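Response regulator (Helicobacter pylori, PDB 2PLN) is an orphan response regulator that probably binds promoter DNA to control transcription, represented in this crystal by its N-terminal receiver domain. Local coordinates at residues E55-S69 with R79-S92. Residues are numbered along the deposited sequence; the frame is centred on the assembly and turned at random.
Sequences EYLMDIRNYDLVMVS and RIKEKHSSIVVLVS
Glu55 and Arg79 join helix 51-60 to helix 73-83 by a two-pronged salt bridge. Arg79 grips side-on: NE donates to Glu55 OE2 (2.8 Å) and NH2 to Glu55 OE1 (2.9 Å). The extended Glu55 chain, its CG opposite the backbone N (chi1 -160°), carries the carboxylate across. The planes are 31° apart, and both oxygens are met from above the carboxylate plane. Lys83 NZ bridges to Asp59 OD2 (3.1 Å), while Asp59 OD1 sits at the edge of the His84 ring. Inward, selenomethionine Met58 packs its CE on Ile80 CD1 (3.7 Å).

Strands 65-68 and 88-93 run parallel. Val66 N donates to Val88 O, and Val66 O receives Leu90 N. Val68 repeats the pattern with Leu90 and Ser92. Where the strands begin, a water links Asp64 O to Ser86 O, and Asp64 OD2 accepts from Arg20 N. On one face, Leu65 CD1 meets Val88 CG1 (3.6 Å), and its CD2 reaches Leu90, against helix 120-130. On the other, Val66 CG1 lies alongside Val89 CG2 (3.8 Å). At the C-terminal end, Ser69 OG and Ser92 OG share a weak hydrogen bond (3.4 Å); Ser92 OG also bonds Tyr117 OH. Ser69 takes the place of the usual phosphoacceptor aspartate, consistent with an atypical receiver. Strand 65-68, helix 73-83 and strand 88-93 form a beta-alpha-beta crossover, with helix 51-60 packed beside its helix, as in the CheY-like receiver fold.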
loop_
_atom_site.group_PDB
_atom_site.type_symbol
_atom_site.label_atom_id
_atom_site.label_comp_id
_atom_site.label_asym_id
_atom_site.label_seq_id
_atom_site.Cartn_x
_atom_site.Cartn_y
_atom_site.Cartn_z
ATOM N N GLU A 55 -13.520 15.422 -8.736
ATOM C CA GLU A 55 -12.921 16.487 -7.969
ATOM C C GLU A 55 -13.985 17.408 -7.358
ATOM O O GLU A 55 -13.887 17.791 -6.196
ATOM C CB GLU A 55 -11.985 17.284 -8.845
ATOM C CG GLU A 55 -10.994 18.074 -8.047
ATOM C CD GLU A 55 -10.001 18.825 -8.908
ATOM O OE1 GLU A 55 -9.881 18.568 -10.132
ATOM O OE2 GLU A 55 -9.342 19.688 -8.331
ATOM N N TYR A 56 -14.991 17.735 -8.160
ATOM C CA TYR A 56 -16.130 18.524 -7.712
ATOM C C TYR A 56 -16.912 17.816 -6.615
ATOM O O TYR A 56 -17.214 18.422 -5.598
ATOM C CB TYR A 56 -17.048 18.880 -8.887
ATOM C CG TYR A 56 -18.372 19.470 -8.421
ATOM C CD1 TYR A 56 -18.503 20.827 -8.088
ATOM C CD2 TYR A 56 -19.489 18.658 -8.282
ATOM C CE1 TYR A 56 -19.728 21.345 -7.648
ATOM C CE2 TYR A 56 -20.697 19.167 -7.839
ATOM C CZ TYR A 56 -20.817 20.502 -7.540
ATOM O OH TYR A 56 -22.050 20.952 -7.089
ATOM N N LEU A 57 -17.243 16.547 -6.825
ATOM C CA LEU A 57 -17.939 15.762 -5.773
ATOM C C LEU A 57 -17.264 15.854 -4.406
ATOM O O LEU A 57 -17.944 15.947 -3.387
ATOM C CB LEU A 57 -18.059 14.314 -6.190
ATOM C CG LEU A 57 -19.072 14.057 -7.324
ATOM C CD1 LEU A 57 -19.079 12.555 -7.704
ATOM C CD2 LEU A 57 -20.490 14.509 -6.911
HETATM N N MSE A 58 -15.934 15.806 -4.387
HETATM C CA MSE A 58 -15.184 15.907 -3.131
HETATM C C MSE A 58 -15.415 17.211 -2.369
HETATM O O MSE A 58 -15.249 17.262 -1.159
HETATM C CB MSE A 58 -13.700 15.608 -3.363
HETATM C CG MSE A 58 -13.495 14.131 -3.549
HETATM SE SE MSE A 58 -11.683 13.724 -3.893
HETATM C CE MSE A 58 -11.740 13.934 -5.699
ATOM N N ASP A 59 -15.834 18.248 -3.090
ATOM C CA ASP A 59 -16.106 19.535 -2.487
ATOM C C ASP A 59 -17.494 19.608 -1.903
ATOM O O ASP A 59 -17.749 20.421 -1.055
ATOM C CB ASP A 59 -15.926 20.644 -3.520
ATOM C CG ASP A 59 -14.467 20.985 -3.742
ATOM O OD1 ASP A 59 -13.626 20.683 -2.864
ATOM O OD2 ASP A 59 -14.072 21.538 -4.771
ATOM N N ILE A 60 -18.401 18.786 -2.401
ATOM C CA ILE A 60 -19.783 18.857 -1.943
ATOM C C ILE A 60 -20.242 17.677 -1.078
ATOM O O ILE A 60 -21.321 17.734 -0.478
ATOM C CB ILE A 60 -20.755 19.103 -3.117
ATOM C CG1 ILE A 60 -20.721 17.973 -4.147
ATOM C CG2 ILE A 60 -20.457 20.453 -3.800
ATOM C CD1 ILE A 60 -22.040 17.750 -4.885
ATOM N N ARG A 61 -19.470 16.598 -1.070
ATOM C CA ARG A 61 -19.760 15.423 -0.248
ATOM C C ARG A 61 -18.501 15.075 0.521
ATOM O O ARG A 61 -17.390 15.354 0.068
ATOM C CB ARG A 61 -20.086 14.211 -1.124
ATOM C CG ARG A 61 -21.246 14.431 -2.059
ATOM C CD ARG A 61 -21.642 13.220 -2.829
ATOM N NE ARG A 61 -22.633 13.580 -3.826
ATOM C CZ ARG A 61 -22.911 12.859 -4.887
ATOM N NH1 ARG A 61 -22.245 11.725 -5.106
ATOM N NH2 ARG A 61 -23.839 13.278 -5.747
ATOM N N ASN A 62 -18.659 14.405 1.648
ATOM C CA ASN A 62 -17.497 14.051 2.430
ATOM C C ASN A 62 -17.116 12.592 2.181
ATOM O O ASN A 62 -17.842 11.674 2.604
ATOM C CB ASN A 62 -17.778 14.307 3.908
ATOM C CG ASN A 62 -17.857 15.805 4.238
ATOM O OD1 ASN A 62 -17.092 16.632 3.690
ATOM N ND2 ASN A 62 -18.775 16.157 5.131
ATOM N N TYR A 63 -16.015 12.394 1.461
ATOM C CA TYR A 63 -15.437 11.061 1.245
ATOM C C TYR A 63 -14.269 10.795 2.192
ATOM O O TYR A 63 -13.520 11.721 2.550
ATOM C CB TYR A 63 -14.923 10.939 -0.182
ATOM C CG TYR A 63 -16.006 11.015 -1.207
ATOM C CD1 TYR A 63 -16.799 9.905 -1.483
ATOM C CD2 TYR A 63 -16.257 12.206 -1.901
ATOM C CE1 TYR A 63 -17.810 9.962 -2.456
ATOM C CE2 TYR A 63 -17.269 12.269 -2.853
ATOM C CZ TYR A 63 -18.037 11.160 -3.106
ATOM O OH TYR A 63 -18.995 11.254 -4.050
ATOM N N ASP A 64 -14.077 9.524 2.534
ATOM C CA ASP A 64 -12.960 9.100 3.387
ATOM C C ASP A 64 -11.782 8.657 2.529
ATOM O O ASP A 64 -10.641 8.695 2.975
ATOM C CB ASP A 64 -13.438 7.955 4.279
ATOM C CG ASP A 64 -14.617 8.378 5.155
ATOM O OD1 ASP A 64 -14.375 9.069 6.172
ATOM O OD2 ASP A 64 -15.801 8.096 4.901
ATOM N N LEU A 65 -12.078 8.224 1.297
ATOM C CA LEU A 65 -11.056 7.658 0.383
ATOM C C LEU A 65 -11.474 7.858 -1.067
ATOM O O LEU A 65 -12.674 7.803 -1.390
ATOM C CB LEU A 65 -10.902 6.160 0.668
ATOM C CG LEU A 65 -9.757 5.439 -0.079
ATOM C CD1 LEU A 65 -9.139 4.308 0.736
ATOM C CD2 LEU A 65 -10.244 4.911 -1.457
ATOM N N VAL A 66 -10.504 8.132 -1.938
ATOM C CA VAL A 66 -10.756 8.209 -3.394
ATOM C C VAL A 66 -9.750 7.300 -4.051
ATOM O O VAL A 66 -8.565 7.291 -3.675
ATOM C CB VAL A 66 -10.631 9.662 -4.006
ATOM C CG1 VAL A 66 -9.278 10.346 -3.673
ATOM C CG2 VAL A 66 -10.894 9.654 -5.536
HETATM N N MSE A 67 -10.230 6.518 -5.016
HETATM C CA MSE A 67 -9.341 5.789 -5.896
HETATM C C MSE A 67 -9.505 6.308 -7.311
HETATM O O MSE A 67 -10.623 6.392 -7.829
HETATM C CB MSE A 67 -9.603 4.283 -5.861
HETATM C CG MSE A 67 -8.499 3.535 -6.607
HETATM SE SE MSE A 67 -8.441 1.643 -6.261
HETATM C CE MSE A 67 -10.259 1.198 -6.716
ATOM N N VAL A 68 -8.397 6.679 -7.933
ATOM C CA VAL A 68 -8.458 7.338 -9.238
ATOM C C VAL A 68 -7.609 6.580 -10.246
ATOM O O VAL A 68 -6.455 6.247 -9.970
ATOM C CB VAL A 68 -8.052 8.841 -9.150
ATOM C CG1 VAL A 68 -6.680 9.059 -8.453
ATOM C CG2 VAL A 68 -8.054 9.511 -10.524
ATOM N N SER A 69 -8.225 6.275 -11.382
ATOM C CA SER A 69 -7.543 5.791 -12.590
ATOM C C SER A 69 -7.888 6.791 -13.643
ATOM O O SER A 69 -9.056 6.916 -14.020
ATOM C CB SER A 69 -8.089 4.447 -13.054
ATOM O OG SER A 69 -8.188 3.551 -11.989
ATOM N N ARG A 79 -3.507 18.158 -5.913
ATOM C CA ARG A 79 -4.599 19.118 -5.610
ATOM C C ARG A 79 -5.439 18.675 -4.423
ATOM O O ARG A 79 -5.767 19.487 -3.532
ATOM C CB ARG A 79 -5.522 19.338 -6.800
ATOM C CG ARG A 79 -4.954 20.160 -7.906
ATOM C CD ARG A 79 -6.011 20.660 -8.861
ATOM N NE ARG A 79 -6.798 19.595 -9.491
ATOM C CZ ARG A 79 -6.370 18.854 -10.515
ATOM N NH1 ARG A 79 -5.150 19.033 -11.036
ATOM N NH2 ARG A 79 -7.151 17.921 -11.017
ATOM N N ILE A 80 -5.745 17.376 -4.370
ATOM C CA ILE A 80 -6.599 16.806 -3.308
ATOM C C ILE A 80 -5.862 16.729 -1.985
ATOM O O ILE A 80 -6.444 16.990 -0.908
ATOM C CB ILE A 80 -7.117 15.375 -3.733
ATOM C CG1 ILE A 80 -8.056 15.482 -4.926
ATOM C CG2 ILE A 80 -7.783 14.648 -2.528
ATOM C CD1 ILE A 80 -9.218 16.405 -4.722
ATOM N N LYS A 81 -4.596 16.349 -2.048
ATOM C CA LYS A 81 -3.739 16.292 -0.851
ATOM C C LYS A 81 -3.587 17.672 -0.214
ATOM O O LYS A 81 -3.393 17.785 1.008
ATOM C CB LYS A 81 -2.353 15.723 -1.178
ATOM C CG LYS A 81 -2.284 14.192 -1.438
ATOM C CD LYS A 81 -3.196 13.381 -0.536
ATOM C CE LYS A 81 -2.642 13.036 0.843
ATOM N NZ LYS A 81 -3.168 11.658 1.289
ATOM N N GLU A 82 -3.650 18.711 -1.040
ATOM C CA GLU A 82 -3.557 20.058 -0.500
ATOM C C GLU A 82 -4.901 20.543 0.037
ATOM O O GLU A 82 -4.972 21.087 1.147
ATOM C CB GLU A 82 -2.863 21.059 -1.453
ATOM C CG GLU A 82 -3.547 21.401 -2.768
ATOM C CD GLU A 82 -3.116 22.754 -3.383
ATOM O OE1 GLU A 82 -2.578 23.625 -2.637
ATOM O OE2 GLU A 82 -3.337 22.957 -4.622
ATOM N N LYS A 83 -5.967 20.288 -0.709
ATOM C CA LYS A 83 -7.298 20.760 -0.322
ATOM C C LYS A 83 -8.028 19.909 0.728
ATOM O O LYS A 83 -8.735 20.453 1.603
ATOM C CB LYS A 83 -8.182 20.911 -1.557
ATOM C CG LYS A 83 -9.451 21.719 -1.294
ATOM C CD LYS A 83 -10.192 22.022 -2.574
ATOM C CE LYS A 83 -11.283 23.075 -2.290
ATOM N NZ LYS A 83 -11.941 23.415 -3.550
ATOM N N HIS A 84 -7.862 18.593 0.627
ATOM C CA HIS A 84 -8.598 17.600 1.400
ATOM C C HIS A 84 -7.590 16.645 2.056
ATOM O O HIS A 84 -7.549 15.452 1.747
ATOM C CB HIS A 84 -9.520 16.803 0.463
ATOM C CG HIS A 84 -10.619 17.608 -0.151
ATOM N ND1 HIS A 84 -10.717 17.818 -1.512
ATOM C CD2 HIS A 84 -11.690 18.220 0.403
ATOM C CE1 HIS A 84 -11.789 18.548 -1.763
ATOM N NE2 HIS A 84 -12.395 18.806 -0.617
ATOM N N SER A 85 -6.777 17.168 2.980
ATOM C CA SER A 85 -5.574 16.447 3.416
ATOM C C SER A 85 -5.807 15.086 4.081
ATOM O O SER A 85 -4.993 14.169 3.913
ATOM C CB SER A 85 -4.681 17.332 4.284
ATOM O OG SER A 85 -5.432 18.395 4.855
ATOM N N SER A 86 -6.917 14.947 4.814
ATOM C CA SER A 86 -7.206 13.692 5.495
ATOM C C SER A 86 -7.834 12.611 4.603
ATOM O O SER A 86 -8.024 11.476 5.043
ATOM C CB SER A 86 -8.127 13.953 6.692
ATOM O OG SER A 86 -9.336 14.504 6.219
ATOM N N ILE A 87 -8.168 12.940 3.364
ATOM C CA ILE A 87 -8.726 11.930 2.490
ATOM C C ILE A 87 -7.594 11.023 1.988
ATOM O O ILE A 87 -6.537 11.501 1.601
ATOM C CB ILE A 87 -9.540 12.547 1.321
ATOM C CG1 ILE A 87 -10.612 13.526 1.863
ATOM C CG2 ILE A 87 -10.150 11.427 0.495
ATOM C CD1 ILE A 87 -11.572 14.098 0.821
ATOM N N VAL A 88 -7.825 9.718 2.048
ATOM C CA VAL A 88 -6.864 8.740 1.570
ATOM C C VAL A 88 -6.988 8.734 0.048
ATOM O O VAL A 88 -8.105 8.704 -0.491
ATOM C CB VAL A 88 -7.180 7.346 2.153
ATOM C CG1 VAL A 88 -6.240 6.297 1.616
ATOM C CG2 VAL A 88 -7.115 7.379 3.700
ATOM N N VAL A 89 -5.844 8.742 -0.636
ATOM C CA VAL A 89 -5.817 8.756 -2.081
ATOM C C VAL A 89 -5.055 7.543 -2.625
ATOM O O VAL A 89 -3.874 7.326 -2.291
ATOM C CB VAL A 89 -5.159 10.058 -2.601
ATOM C CG1 VAL A 89 -5.045 10.018 -4.105
ATOM C CG2 VAL A 89 -5.926 11.311 -2.084
ATOM N N LEU A 90 -5.733 6.763 -3.457
ATOM C CA LEU A 90 -5.140 5.563 -4.100
ATOM C C LEU A 90 -5.124 5.809 -5.586
ATOM O O LEU A 90 -6.139 6.217 -6.166
ATOM C CB LEU A 90 -5.957 4.291 -3.815
ATOM C CG LEU A 90 -6.463 4.037 -2.380
ATOM C CD1 LEU A 90 -7.074 2.634 -2.251
ATOM C CD2 LEU A 90 -5.310 4.230 -1.325
ATOM N N VAL A 91 -3.968 5.607 -6.196
ATOM C CA VAL A 91 -3.817 5.781 -7.644
ATOM C C VAL A 91 -3.767 4.378 -8.199
ATOM O O VAL A 91 -3.002 3.545 -7.727
ATOM C CB VAL A 91 -2.483 6.518 -7.983
ATOM C CG1 VAL A 91 -2.186 6.471 -9.468
ATOM C CG2 VAL A 91 -2.540 7.976 -7.505
ATOM N N SER A 92 -4.585 4.119 -9.211
ATOM C CA SER A 92 -4.591 2.836 -9.886
ATOM C C SER A 92 -4.300 3.079 -11.388
ATOM O O SER A 92 -4.800 4.053 -11.979
ATOM C CB SER A 92 -5.949 2.182 -9.579
ATOM O OG SER A 92 -6.296 1.200 -10.514
HETATM O O HOH W 1 -9.847 9.485 5.318
#